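Local structure of hemolysin BL lytic component L1 (Bacillus cereus, 7NMQ) at residues Glu8-Ala13 with Glu345-Ile350; Asp137-Leu142 with Tyr292-Val297; Ala171-Leu176 with Arg275-Val280. The protein is a lytic component of the hemolysin BL enterotoxin and, as an alpha-helical pore-forming toxin protein, probably acts in lysing host-cell membranes. All coordinates share one frame; numbering follows the deposited sequence.

The three contacts sit at separate places in a long helical bundle. Helix 275-325 supplies one side of both interaction 2 and interaction 3, whose centres are about 28 Å apart; interaction 1 joins helix 10-33 to helix 330-357, which follows helix 275-325 in the chain. Interactions 1 and 3 lie on opposite sides of the chain's centre, about 50 Å between centres, and interactions 1 and 2 are about 28 Å apart between centres. In sequence the pairs enclose one another: 171-176 with 275-280 is innermost, then 137-142 with 292-297, then 8-13 with 345-350. The innermost pair therefore encloses both predicted transmembrane segments, while the outermost brings regions near the two ends of the chain together.

Interaction 1 of 3, residues Glu8-Ala13 with Glu345-Ile350; sequences EGLKKA and ESWNDI
The indole of W347 is approached obliquely by L10, whose CD1 lies 3.8 Å from CH2 at the far end of the six-membered ring. Two further rings from helix 45-103 meet the indole: Y87, its plane turned by about 50°, and F91, more nearly parallel at about 30°. The indole nitrogen is also satisfied, since W347 NE1 is hydrogen-bonded to the backbone oxygen of L5. The other flat group, the carboxylate of D349, meets K11 through one oxygen: OD2 takes K11 NZ on its syn lone pair at 3.0 Å, in a salt bridge where the two side chains cross at about a right angle. The contact joins the start of helix 10-33, with G9 as N-cap, to helix 330-357 in the elongated helical bundle of a ClyA/HblB-like toxin; the backbone N of G9 is hydrogen-bonded to Q310 of helix 275-325. Beneath the salt bridge the packing turns apolar. I350 CD1 rests 3.7 Å from L10 CB and also comes within 3.9 Å of K11 N. K11, with CG anti to its backbone N (chi1 -151°) and its chain extended beyond, brings NZ to D349 at the exposed margin of the contact.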
ATOM      1  N   GLU A   8       5.022  19.882  -4.947  1.00 22.15           N
ATOM      2  CA  GLU A   8       5.376  19.212  -6.216  1.00 24.47           C
ATOM      3  C   GLU A   8       4.402  18.021  -6.384  1.00 20.73           C
ATOM      4  O   GLU A   8       3.193  18.222  -6.201  1.00 23.71           O
ATOM      5  CB  GLU A   8       6.866  18.846  -6.191  1.00 27.74           C
ATOM      6  CG  GLU A   8       7.753  19.986  -5.768  1.00 31.45           C
ATOM      7  CD  GLU A   8       8.464  20.739  -6.863  1.00 32.58           C
ATOM      8  OE1 GLU A   8       9.644  20.993  -6.636  1.00 31.62           O
ATOM      9  OE2 GLU A   8       7.844  21.075  -7.911  1.00 39.22           O
ATOM     10  N   GLY A   9       4.870  16.830  -6.755  1.00 22.13           N
ATOM     11  CA  GLY A   9       4.025  15.648  -6.986  1.00 20.99           C
ATOM     12  C   GLY A   9       3.749  14.860  -5.719  1.00 18.34           C
ATOM     13  O   GLY A   9       3.363  13.677  -5.862  1.00 19.10           O
ATOM     14  N   LEU A  10       3.902  15.439  -4.520  1.00 15.54           N
ATOM     15  CA  LEU A  10       3.652  14.620  -3.305  1.00 14.93           C
ATOM     16  C   LEU A  10       2.210  14.124  -3.247  1.00 16.98           C
ATOM     17  O   LEU A  10       2.019  12.987  -2.724  1.00 16.57           O
ATOM     18  CB  LEU A  10       4.041  15.349  -2.037  1.00 15.30           C
ATOM     19  CG  LEU A  10       5.535  15.508  -1.838  1.00 15.21           C
ATOM     20  CD1 LEU A  10       5.783  16.429  -0.647  1.00 16.67           C
ATOM     21  CD2 LEU A  10       6.221  14.168  -1.632  1.00 16.50           C
ATOM     22  N   LYS A  11       1.237  14.851  -3.734  1.00 17.86           N
ATOM     23  CA  LYS A  11      -0.179  14.456  -3.586  1.00 18.58           C
ATOM     24  C   LYS A  11      -0.414  13.107  -4.281  1.00 18.31           C
ATOM     25  O   LYS A  11      -0.968  12.196  -3.661  1.00 18.25           O
ATOM     26  CB  LYS A  11      -1.076  15.551  -4.137  1.00 22.10           C
ATOM     27  CG  LYS A  11      -2.431  15.662  -3.485  1.00 27.53           C
ATOM     28  CD  LYS A  11      -3.163  16.944  -3.848  1.00 29.82           C
ATOM     29  CE  LYS A  11      -4.535  16.998  -3.205  1.00 33.90           C
ATOM     30  NZ  LYS A  11      -5.373  18.059  -3.803  1.00 45.54           N
ATOM     31  N   LYS A  12       0.037  12.989  -5.515  1.00 18.51           N
ATOM     32  CA  LYS A  12      -0.182  11.787  -6.339  1.00 19.10           C
ATOM     33  C   LYS A  12       0.568  10.605  -5.694  1.00 17.65           C
ATOM     34  O   LYS A  12       0.011   9.518  -5.607  1.00 17.77           O
ATOM     35  CB  LYS A  12       0.189  12.093  -7.791  1.00 22.82           C
ATOM     36  CG  LYS A  12      -0.800  13.026  -8.486  1.00 27.37           C
ATOM     37  CD  LYS A  12      -0.803  12.986 -10.017  1.00 30.66           C
ATOM     38  CE  LYS A  12      -1.368  11.700 -10.587  1.00 39.02           C
ATOM     39  NZ  LYS A  12      -1.221  11.620 -12.061  1.00 47.27           N
ATOM     40  N   ALA A  13       1.797  10.812  -5.251  1.00 17.15           N
ATOM     41  CA  ALA A  13       2.626   9.749  -4.650  1.00 17.39           C
ATOM     42  C   ALA A  13       1.959   9.301  -3.353  1.00 16.17           C
ATOM     43  O   ALA A  13       1.993   8.089  -3.053  1.00 16.05           O
ATOM     44  CB  ALA A  13       4.017  10.268  -4.410  1.00 19.55           C
ATOM     45  N   GLU A 345      -0.632  27.817   0.540  1.00 16.51           N
ATOM     46  CA  GLU A 345      -1.943  27.234   0.197  1.00 16.90           C
ATOM     47  C   GLU A 345      -1.771  25.761  -0.182  1.00 17.96           C
ATOM     48  O   GLU A 345      -2.571  24.932   0.270  1.00 19.23           O
ATOM     49  CB  GLU A 345      -2.608  28.092  -0.871  1.00 21.25           C
ATOM     50  CG  GLU A 345      -3.001  29.448  -0.299  1.00 25.32           C
ATOM     51  CD  GLU A 345      -3.631  30.473  -1.235  1.00 32.40           C
ATOM     52  OE1 GLU A 345      -4.176  30.059  -2.284  1.00 40.86           O
ATOM     53  OE2 GLU A 345      -3.604  31.699  -0.901  1.00 38.35           O
ATOM     54  N   SER A 346      -0.791  25.427  -1.023  0.50 16.34           N
ATOM     55  CA  SER A 346      -0.635  24.026  -1.515  0.50 15.74           C
ATOM     56  C   SER A 346      -0.202  23.106  -0.354  0.50 15.68           C
ATOM     57  O   SER A 346      -0.762  21.996  -0.188  0.50 15.96           O
ATOM     58  CB  SER A 346       0.283  23.944  -2.712  0.50 15.55           C
ATOM     59  OG  SER A 346       1.510  24.634  -2.501  0.50 14.57           O
ATOM     60  N   TRP A 347       0.695  23.560   0.506  1.00 15.27           N
ATOM     61  CA  TRP A 347       1.102  22.792   1.701  1.00 14.02           C
ATOM     62  C   TRP A 347      -0.092  22.591   2.637  1.00 15.26           C
ATOM     63  O   TRP A 347      -0.288  21.449   3.108  1.00 15.91           O
ATOM     64  CB  TRP A 347       2.289  23.425   2.412  1.00 13.24           C
ATOM     65  CG  TRP A 347       3.589  23.104   1.751  1.00 13.76           C
ATOM     66  CD1 TRP A 347       4.390  23.937   1.013  1.00 13.23           C
ATOM     67  CD2 TRP A 347       4.207  21.807   1.704  1.00 13.28           C
ATOM     68  NE1 TRP A 347       5.472  23.252   0.548  1.00 13.71           N
ATOM     69  CE2 TRP A 347       5.378  21.944   0.940  1.00 13.36           C
ATOM     70  CE3 TRP A 347       3.877  20.572   2.274  1.00 13.26           C
ATOM     71  CZ2 TRP A 347       6.247  20.899   0.730  1.00 14.19           C
ATOM     72  CZ3 TRP A 347       4.735  19.533   2.034  1.00 14.77           C
ATOM     73  CH2 TRP A 347       5.902  19.691   1.274  1.00 14.35           C
ATOM     74  N   ASN A 348      -0.902  23.608   2.871  1.00 15.70           N
ATOM     75  CA  ASN A 348      -2.059  23.430   3.777  1.00 16.73           C
ATOM     76  C   ASN A 348      -3.004  22.394   3.155  1.00 17.21           C
ATOM     77  O   ASN A 348      -3.565  21.565   3.900  1.00 19.92           O
ATOM     78  CB  ASN A 348      -2.753  24.753   4.043  1.00 18.15           C
ATOM     79  CG  ASN A 348      -3.984  24.530   4.869  1.00 21.64           C
ATOM     80  OD1 ASN A 348      -3.900  24.094   6.017  1.00 24.32           O
ATOM     81  ND2 ASN A 348      -5.121  24.701   4.230  1.00 26.36           N
ATOM     82  N   ASP A 349      -3.092  22.380   1.828  1.00 17.59           N
ATOM     83  CA  ASP A 349      -4.044  21.507   1.098  1.00 17.93           C
ATOM     84  C   ASP A 349      -3.677  20.026   1.262  1.00 18.70           C
ATOM     85  O   ASP A 349      -4.551  19.206   1.145  1.00 21.89           O
ATOM     86  CB  ASP A 349      -4.126  21.906  -0.377  1.00 20.71           C
ATOM     87  CG  ASP A 349      -4.915  20.945  -1.246  1.00 23.27           C
ATOM     88  OD1 ASP A 349      -6.143  20.982  -1.170  1.00 28.70           O
ATOM     89  OD2 ASP A 349      -4.285  20.129  -1.970  1.00 30.01           O
ATOM     90  N   ILE A 350      -2.426  19.689   1.520  1.00 17.84           N
ATOM     91  CA  ILE A 350      -1.970  18.278   1.599  1.00 16.80           C
ATOM     92  C   ILE A 350      -1.995  17.790   3.051  1.00 16.27           C
ATOM     93  O   ILE A 350      -1.867  16.594   3.265  1.00 16.78           O
ATOM     94  CB  ILE A 350      -0.578  18.150   0.958  1.00 17.45           C
ATOM     95  CG1 ILE A 350      -0.299  16.742   0.481  1.00 19.85           C
ATOM     96  CG2 ILE A 350       0.523  18.637   1.869  1.00 18.43           C
ATOM     97  CD1 ILE A 350       1.010  16.619  -0.236  1.00 20.27           C
TER

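Interaction 2 of 3, residues Asp137-Leu142 with Tyr292-Val297; sequences DFKGKL and YLYQTV
L142 has CG anti to its carbonyl carbon (chi1 -69°) and CD1 anti to CA (chi2 170°), and V297 sets CG2 anti to its carbonyl carbon, beside the backbone N; the two side chains meet at about a right angle, L142 CD1 against V297 CG2 at 3.5 Å. Across the same interface L142 CB lies 3.7 Å from Y294 CB. The Y294 ring leads away from residues 137-142 and meets Y143, next along helix 107-154, edge-to-face. L142 CD1 also sits over one face of the F138 ring, offset toward its rim, while V297 CG2 approaches that ring obliquely, 4.2 Å from F138 CD2. K139, its chain bent, has CB 3.9 Å from V297 CG1 and CG 3.8 Å from the carbonyl oxygen of Y294, while NZ is hydrogen-bonded to Q136 and salt-bridged to D298. The lysine thus covers the apolar layer with its methylenes and satisfies its charge beside it. M24 of helix 10-33 touches both L293 and V297, and N65 of helix 45-103 touches F138 and L142. With axes 9.0 Å apart and helix directions 163° from each other, this is the close antiparallel side-by-side packing of a multi-helix bundle.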
ATOM      1  N   ASP A 137      14.788  -5.059   1.934  1.00 13.76           N
ATOM      2  CA  ASP A 137      15.148  -6.207   2.797  1.00 14.15           C
ATOM      3  C   ASP A 137      13.881  -7.073   2.994  1.00 13.67           C
ATOM      4  O   ASP A 137      13.930  -8.314   2.885  1.00 15.38           O
ATOM      5  CB  ASP A 137      15.738  -5.783   4.138  1.00 15.58           C
ATOM      6  CG  ASP A 137      17.110  -5.121   4.077  1.00 19.40           C
ATOM      7  OD1 ASP A 137      17.827  -5.310   3.066  1.00 24.00           O
ATOM      8  OD2 ASP A 137      17.466  -4.456   5.060  1.00 26.85           O
ATOM      9  N   PHE A 138      12.762  -6.430   3.275  1.00 12.54           N
ATOM     10  CA  PHE A 138      11.507  -7.130   3.554  1.00 12.19           C
ATOM     11  C   PHE A 138      11.028  -7.811   2.286  1.00 12.84           C
ATOM     12  O   PHE A 138      10.571  -8.965   2.318  1.00 13.36           O
ATOM     13  CB  PHE A 138      10.489  -6.136   4.061  1.00 11.82           C
ATOM     14  CG  PHE A 138       9.175  -6.748   4.456  1.00 11.93           C
ATOM     15  CD1 PHE A 138       9.111  -7.919   5.205  1.00 12.21           C
ATOM     16  CD2 PHE A 138       8.007  -6.113   4.121  1.00 12.44           C
ATOM     17  CE1 PHE A 138       7.876  -8.467   5.546  1.00 11.89           C
ATOM     18  CE2 PHE A 138       6.777  -6.615   4.513  1.00 12.84           C
ATOM     19  CZ  PHE A 138       6.729  -7.777   5.256  1.00 11.85           C
ATOM     20  N   LYS A 139      11.165  -7.171   1.131  1.00 13.31           N
ATOM     21  CA  LYS A 139      10.784  -7.772  -0.160  1.00 13.40           C
ATOM     22  C   LYS A 139      11.587  -9.056  -0.350  1.00 13.07           C
ATOM     23  O   LYS A 139      11.020 -10.074  -0.807  1.00 13.06           O
ATOM     24  CB  LYS A 139      10.996  -6.772  -1.296  1.00 15.76           C
ATOM     25  CG  LYS A 139      10.142  -7.020  -2.502  1.00 19.56           C
ATOM     26  CD  LYS A 139      10.583  -8.106  -3.385  1.00 22.28           C
ATOM     27  CE  LYS A 139      12.012  -7.995  -3.830  1.00 26.30           C
ATOM     28  NZ  LYS A 139      12.213  -6.776  -4.641  1.00 30.28           N
ATOM     29  N   GLY A 140      12.862  -9.037  -0.025  1.00 13.69           N
ATOM     30  CA  GLY A 140      13.684 -10.252  -0.138  1.00 15.25           C
ATOM     31  C   GLY A 140      13.113 -11.378   0.717  1.00 14.04           C
ATOM     32  O   GLY A 140      13.026 -12.534   0.226  1.00 14.87           O
ATOM     33  N   LYS A 141      12.684 -11.082   1.949  1.00 13.70           N
ATOM     34  CA  LYS A 141      12.085 -12.111   2.851  1.00 13.68           C
ATOM     35  C   LYS A 141      10.747 -12.582   2.294  1.00 12.01           C
ATOM     36  O   LYS A 141      10.496 -13.797   2.312  1.00 14.16           O
ATOM     37  CB  LYS A 141      11.909 -11.546   4.262  1.00 15.98           C
ATOM     38  CG  LYS A 141      13.198 -11.203   4.982  1.00 21.82           C
ATOM     39  CD  LYS A 141      14.189 -12.305   5.189  1.00 27.70           C
ATOM     40  CE  LYS A 141      15.465 -11.848   5.879  1.00 36.91           C
ATOM     41  NZ  LYS A 141      15.364 -11.850   7.365  1.00 42.85           N
ATOM     42  N   LEU A 142       9.951 -11.687   1.722  1.00 11.74           N
ATOM     43  CA  LEU A 142       8.647 -12.081   1.148  1.00 11.15           C
ATOM     44  C   LEU A 142       8.882 -12.973  -0.055  1.00 11.85           C
ATOM     45  O   LEU A 142       8.142 -13.955  -0.255  1.00 11.80           O
ATOM     46  CB  LEU A 142       7.840 -10.849   0.764  1.00 11.75           C
ATOM     47  CG  LEU A 142       7.346 -10.003   1.925  1.00 11.81           C
ATOM     48  CD1 LEU A 142       6.772  -8.700   1.415  1.00 12.58           C
ATOM     49  CD2 LEU A 142       6.289 -10.710   2.772  1.00 12.49           C
ATOM     50  N   TYR A 292       1.396 -11.901  -4.422  1.00 12.08           N
ATOM     51  CA  TYR A 292       0.817 -10.540  -4.447  1.00 12.47           C
ATOM     52  C   TYR A 292       1.503  -9.671  -3.379  1.00 12.59           C
ATOM     53  O   TYR A 292       1.700  -8.445  -3.605  1.00 13.87           O
ATOM     54  CB  TYR A 292      -0.692 -10.607  -4.260  1.00 13.20           C
ATOM     55  CG  TYR A 292      -1.436 -11.303  -5.367  1.00 13.88           C
ATOM     56  CD1 TYR A 292      -0.954 -11.358  -6.671  1.00 17.95           C
ATOM     57  CD2 TYR A 292      -2.703 -11.776  -5.145  1.00 15.76           C
ATOM     58  CE1 TYR A 292      -1.661 -11.995  -7.684  1.00 22.32           C
ATOM     59  CE2 TYR A 292      -3.418 -12.418  -6.148  1.00 19.50           C
ATOM     60  CZ  TYR A 292      -2.918 -12.510  -7.434  1.00 21.95           C
ATOM     61  OH  TYR A 292      -3.677 -13.192  -8.379  1.00 27.73           O
ATOM     62  N   LEU A 293       1.846 -10.231  -2.223  1.00 11.25           N
ATOM     63  CA  LEU A 293       2.517  -9.476  -1.141  1.00 11.94           C
ATOM     64  C   LEU A 293       3.849  -8.925  -1.658  1.00 12.02           C
ATOM     65  O   LEU A 293       4.087  -7.711  -1.466  1.00 13.22           O
ATOM     66  CB  LEU A 293       2.742 -10.340   0.101  1.00 13.12           C
ATOM     67  CG  LEU A 293       1.581 -10.423   1.078  1.00 14.13           C
ATOM     68  CD1 LEU A 293       1.734 -11.628   2.006  1.00 15.50           C
ATOM     69  CD2 LEU A 293       1.521  -9.149   1.914  1.00 14.76           C
ATOM     70  N   TYR A 294       4.727  -9.738  -2.237  1.00 12.19           N
ATOM     71  CA  TYR A 294       6.041  -9.163  -2.609  1.00 13.09           C
ATOM     72  C   TYR A 294       5.813  -8.188  -3.779  1.00 13.73           C
ATOM     73  O   TYR A 294       6.538  -7.170  -3.847  1.00 14.71           O
ATOM     74  CB  TYR A 294       7.125 -10.217  -2.836  1.00 14.48           C
ATOM     75  CG  TYR A 294       7.108 -10.952  -4.140  1.00 15.91           C
ATOM     76  CD1 TYR A 294       7.501 -10.348  -5.316  1.00 15.80           C
ATOM     77  CD2 TYR A 294       6.827 -12.319  -4.202  1.00 16.87           C
ATOM     78  CE1 TYR A 294       7.506 -11.048  -6.518  1.00 18.19           C
ATOM     79  CE2 TYR A 294       6.850 -13.022  -5.400  1.00 16.70           C
ATOM     80  CZ  TYR A 294       7.179 -12.385  -6.576  1.00 19.77           C
ATOM     81  OH  TYR A 294       7.210 -13.086  -7.753  1.00 21.76           O
ATOM     82  N   GLN A 295       4.827  -8.418  -4.640  1.00 11.91           N
ATOM     83  CA  GLN A 295       4.546  -7.519  -5.784  1.00 12.83           C
ATOM     84  C   GLN A 295       4.099  -6.154  -5.262  1.00 12.90           C
ATOM     85  O   GLN A 295       4.477  -5.115  -5.840  1.00 14.05           O
ATOM     86  CB  GLN A 295       3.490  -8.079  -6.717  1.00 14.46           C
ATOM     87  CG  GLN A 295       3.930  -9.358  -7.393  1.00 15.33           C
ATOM     88  CD  GLN A 295       2.740 -10.055  -8.019  1.00 18.45           C
ATOM     89  OE1 GLN A 295       1.594  -9.564  -8.043  1.00 23.29           O
ATOM     90  NE2 GLN A 295       3.016 -11.188  -8.587  1.00 21.34           N
ATOM     91  N   THR A 296       3.285  -6.151  -4.217  1.00 11.75           N
ATOM     92  CA  THR A 296       2.741  -4.914  -3.631  1.00 11.74           C
ATOM     93  C   THR A 296       3.867  -4.155  -2.929  1.00 12.46           C
ATOM     94  O   THR A 296       3.917  -2.899  -3.038  1.00 12.08           O
ATOM     95  CB  THR A 296       1.567  -5.199  -2.690  1.00 11.77           C
ATOM     96  OG1 THR A 296       0.577  -5.920  -3.411  1.00 15.29           O
ATOM     97  CG2 THR A 296       0.977  -3.902  -2.208  1.00 12.96           C
ATOM     98  N   VAL A 297       4.766  -4.826  -2.229  1.00 11.95           N
ATOM     99  CA  VAL A 297       5.923  -4.114  -1.631  1.00 11.76           C
ATOM    100  C   VAL A 297       6.759  -3.518  -2.766  1.00 11.92           C
ATOM    101  O   VAL A 297       7.277  -2.397  -2.584  1.00 12.64           O
ATOM    102  CB  VAL A 297       6.761  -5.027  -0.718  1.00 11.84           C
ATOM    103  CG1 VAL A 297       8.094  -4.379  -0.322  1.00 12.27           C
ATOM    104  CG2 VAL A 297       5.962  -5.375   0.510  1.00 13.38           C
TER

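Interaction 3 of 3, residues Ala171-Leu176 with Arg275-Val280; sequences ATIPQL and RANQAV
N277 faces I173 and L176 in the opening turn of helix 275-325. Its CB is 3.9 Å from L176 CD2, and its side-chain amide lies against that same methyl and against CG1 of I173, crossing both aliphatic chains obliquely. L176 CD2 also comes to 3.8 Å from the backbone oxygen of N277, so one methyl covers both backbone and side chain of this residue. In L176, chi1 of -176° sets CG anti to the backbone N, and from it the CD2 branch meets N277. The backbone N of N277 is hydrogen-bonded to D274, just before the helix.

Next in line, Q278 points away, and its NE2 is hydrogen-bonded to the backbone oxygen of S270, while A279 packs on V37 and L39 of a loop. V280 then returns to the interface, one helical turn after A276, whose carbonyl oxygen accepts its N-H at 3.1 Å. Its CG2 is 3.6 Å from I173 CG2 and 3.7 Å from I173 CD1, so both branches of the isoleucine close on a single valine methyl. V280 CG1 keeps a looser approach to L176 CD2, at 4.4 Å. L166 of the short helix 161-169 touches both I173 and V280.

No hydrogen bond links the two segments. Here, far from the centre of the chain, the first turns of helices 173-200 and 275-325 lie together along a mostly aliphatic seam that also takes in the N277 side chain, side-chain packing characteristic of alpha-helical bundles such as those of ClyA/HblB-like toxins.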
ATOM      1  N   ALA A 171      -8.423 -36.932  -9.269  1.00 20.18           N
ATOM      2  CA  ALA A 171      -8.207 -36.413 -10.636  1.00 20.46           C
ATOM      3  C   ALA A 171      -8.835 -35.039 -10.819  1.00 19.75           C
ATOM      4  O   ALA A 171      -8.461 -34.386 -11.782  1.00 20.85           O
ATOM      5  CB  ALA A 171      -8.755 -37.421 -11.629  1.00 21.21           C
ATOM      6  N   THR A 172      -9.733 -34.610  -9.934  1.00 19.78           N
ATOM      7  CA  THR A 172     -10.410 -33.307 -10.070  1.00 19.48           C
ATOM      8  C   THR A 172      -9.500 -32.177  -9.552  1.00 18.36           C
ATOM      9  O   THR A 172      -9.868 -31.026  -9.747  1.00 18.87           O
ATOM     10  CB  THR A 172     -11.749 -33.309  -9.336  1.00 20.75           C
ATOM     11  OG1 THR A 172     -11.520 -33.718  -7.988  1.00 22.21           O
ATOM     12  CG2 THR A 172     -12.762 -34.211 -10.007  1.00 23.72           C
ATOM     13  N   ILE A 173      -8.426 -32.468  -8.837  1.00 18.19           N
ATOM     14  CA  ILE A 173      -7.585 -31.437  -8.163  1.00 17.25           C
ATOM     15  C   ILE A 173      -6.995 -30.441  -9.155  1.00 17.00           C
ATOM     16  O   ILE A 173      -7.036 -29.242  -8.864  1.00 17.24           O
ATOM     17  CB  ILE A 173      -6.570 -32.084  -7.225  1.00 17.64           C
ATOM     18  CG1 ILE A 173      -7.338 -32.497  -5.969  1.00 19.15           C
ATOM     19  CG2 ILE A 173      -5.398 -31.159  -6.919  1.00 16.12           C
ATOM     20  CD1 ILE A 173      -6.547 -33.183  -4.936  1.00 19.77           C
ATOM     21  N   PRO A 174      -6.409 -30.827 -10.288  1.00 17.50           N
ATOM     22  CA  PRO A 174      -5.825 -29.796 -11.163  1.00 17.65           C
ATOM     23  C   PRO A 174      -6.861 -28.763 -11.615  1.00 17.66           C
ATOM     24  O   PRO A 174      -6.517 -27.557 -11.666  1.00 17.56           O
ATOM     25  CB  PRO A 174      -5.224 -30.651 -12.278  1.00 18.36           C
ATOM     26  CG  PRO A 174      -4.879 -31.954 -11.580  1.00 18.65           C
ATOM     27  CD  PRO A 174      -6.060 -32.206 -10.682  1.00 17.91           C
ATOM     28  N   GLN A 175      -8.089 -29.160 -11.898  1.00 18.59           N
ATOM     29  CA  GLN A 175      -9.128 -28.220 -12.389  1.00 18.44           C
ATOM     30  C   GLN A 175      -9.492 -27.289 -11.224  1.00 17.11           C
ATOM     31  O   GLN A 175      -9.687 -26.081 -11.433  1.00 17.59           O
ATOM     32  CB  GLN A 175     -10.325 -28.978 -12.966  1.00 21.98           C
ATOM     33  CG  GLN A 175     -11.449 -28.103 -13.483  1.00 28.15           C
ATOM     34  CD  GLN A 175     -12.425 -28.835 -14.382  1.00 32.51           C
ATOM     35  OE1 GLN A 175     -12.516 -30.069 -14.412  1.00 45.99           O
ATOM     36  NE2 GLN A 175     -13.185 -28.060 -15.138  1.00 40.67           N
ATOM     37  N   LEU A 176      -9.506 -27.825 -10.007  1.00 16.94           N
ATOM     38  CA  LEU A 176      -9.839 -27.010  -8.822  1.00 16.13           C
ATOM     39  C   LEU A 176      -8.745 -25.960  -8.606  1.00 15.43           C
ATOM     40  O   LEU A 176      -9.066 -24.760  -8.371  1.00 15.99           O
ATOM     41  CB  LEU A 176      -9.984 -27.911  -7.600  1.00 18.10           C
ATOM     42  CG  LEU A 176     -10.432 -27.186  -6.344  1.00 19.87           C
ATOM     43  CD1 LEU A 176     -11.756 -26.454  -6.569  1.00 21.92           C
ATOM     44  CD2 LEU A 176     -10.534 -28.147  -5.164  1.00 20.27           C
ATOM     45  N   ARG A 275     -11.487 -32.920   2.828  1.00 13.50           N
ATOM     46  CA  ARG A 275     -10.284 -32.377   3.501  1.00 12.53           C
ATOM     47  C   ARG A 275      -9.181 -32.136   2.453  1.00 12.16           C
ATOM     48  O   ARG A 275      -8.482 -31.118   2.526  1.00 12.22           O
ATOM     49  CB  ARG A 275      -9.816 -33.257   4.659  1.00 13.59           C
ATOM     50  CG  ARG A 275      -8.541 -32.738   5.290  1.00 13.64           C
ATOM     51  CD  ARG A 275      -8.247 -33.468   6.583  1.00 14.30           C
ATOM     52  NE  ARG A 275      -9.243 -33.270   7.617  1.00 15.10           N
ATOM     53  CZ  ARG A 275      -9.223 -33.869   8.818  1.00 15.40           C
ATOM     54  NH1 ARG A 275      -8.300 -34.755   9.091  1.00 16.31           N
ATOM     55  NH2 ARG A 275     -10.144 -33.605   9.721  1.00 18.57           N
ATOM     56  N   ALA A 276      -8.879 -33.123   1.601  1.00 13.14           N
ATOM     57  CA  ALA A 276      -7.804 -32.977   0.599  1.00 13.00           C
ATOM     58  C   ALA A 276      -8.102 -31.787  -0.317  1.00 13.10           C
ATOM     59  O   ALA A 276      -7.189 -30.993  -0.593  1.00 13.68           O
ATOM     60  CB  ALA A 276      -7.657 -34.242  -0.198  1.00 14.22           C
ATOM     61  N   ASN A 277      -9.328 -31.662  -0.785  1.00 13.71           N
ATOM     62  CA  ASN A 277      -9.684 -30.579  -1.727  1.00 13.55           C
ATOM     63  C   ASN A 277      -9.677 -29.260  -0.978  1.00 13.57           C
ATOM     64  O   ASN A 277      -9.236 -28.223  -1.582  1.00 14.09           O
ATOM     65  CB  ASN A 277     -10.998 -30.884  -2.422  1.00 15.59           C
ATOM     66  CG  ASN A 277     -10.799 -31.902  -3.528  1.00 19.40           C
ATOM     67  OD1 ASN A 277     -11.191 -33.047  -3.424  1.00 26.42           O
ATOM     68  ND2 ASN A 277     -10.252 -31.478  -4.642  1.00 25.04           N
ATOM     69  N   GLN A 278     -10.053 -29.230   0.284  1.00 13.20           N
ATOM     70  CA  GLN A 278      -9.928 -27.982   1.086  1.00 13.16           C
ATOM     71  C   GLN A 278      -8.462 -27.566   1.170  1.00 13.17           C
ATOM     72  O   GLN A 278      -8.174 -26.372   1.180  1.00 13.42           O
ATOM     73  CB  GLN A 278     -10.535 -28.125   2.480  1.00 13.55           C
ATOM     74  CG  GLN A 278     -12.036 -28.115   2.435  1.00 14.63           C
ATOM     75  CD  GLN A 278     -12.684 -28.188   3.789  1.00 17.49           C
ATOM     76  OE1 GLN A 278     -12.073 -28.565   4.784  1.00 21.58           O
ATOM     77  NE2 GLN A 278     -13.945 -27.827   3.820  1.00 19.04           N
ATOM     78  N   ALA A 279      -7.557 -28.529   1.258  1.00 12.52           N
ATOM     79  CA  ALA A 279      -6.121 -28.227   1.343  1.00 11.91           C
ATOM     80  C   ALA A 279      -5.675 -27.635   0.008  1.00 12.21           C
ATOM     81  O   ALA A 279      -4.899 -26.706   0.013  1.00 11.91           O
ATOM     82  CB  ALA A 279      -5.308 -29.458   1.669  1.00 13.49           C
ATOM     83  N   VAL A 280      -6.104 -28.188  -1.103  1.00 12.22           N
ATOM     84  CA  VAL A 280      -5.734 -27.606  -2.421  1.00 13.37           C
ATOM     85  C   VAL A 280      -6.197 -26.152  -2.459  1.00 13.11           C
ATOM     86  O   VAL A 280      -5.451 -25.264  -2.914  1.00 13.55           O
ATOM     87  CB  VAL A 280      -6.341 -28.417  -3.561  1.00 16.04           C
ATOM     88  CG1 VAL A 280      -6.163 -27.700  -4.888  1.00 17.94           C
ATOM     89  CG2 VAL A 280      -5.738 -29.796  -3.555  1.00 18.27           C
TER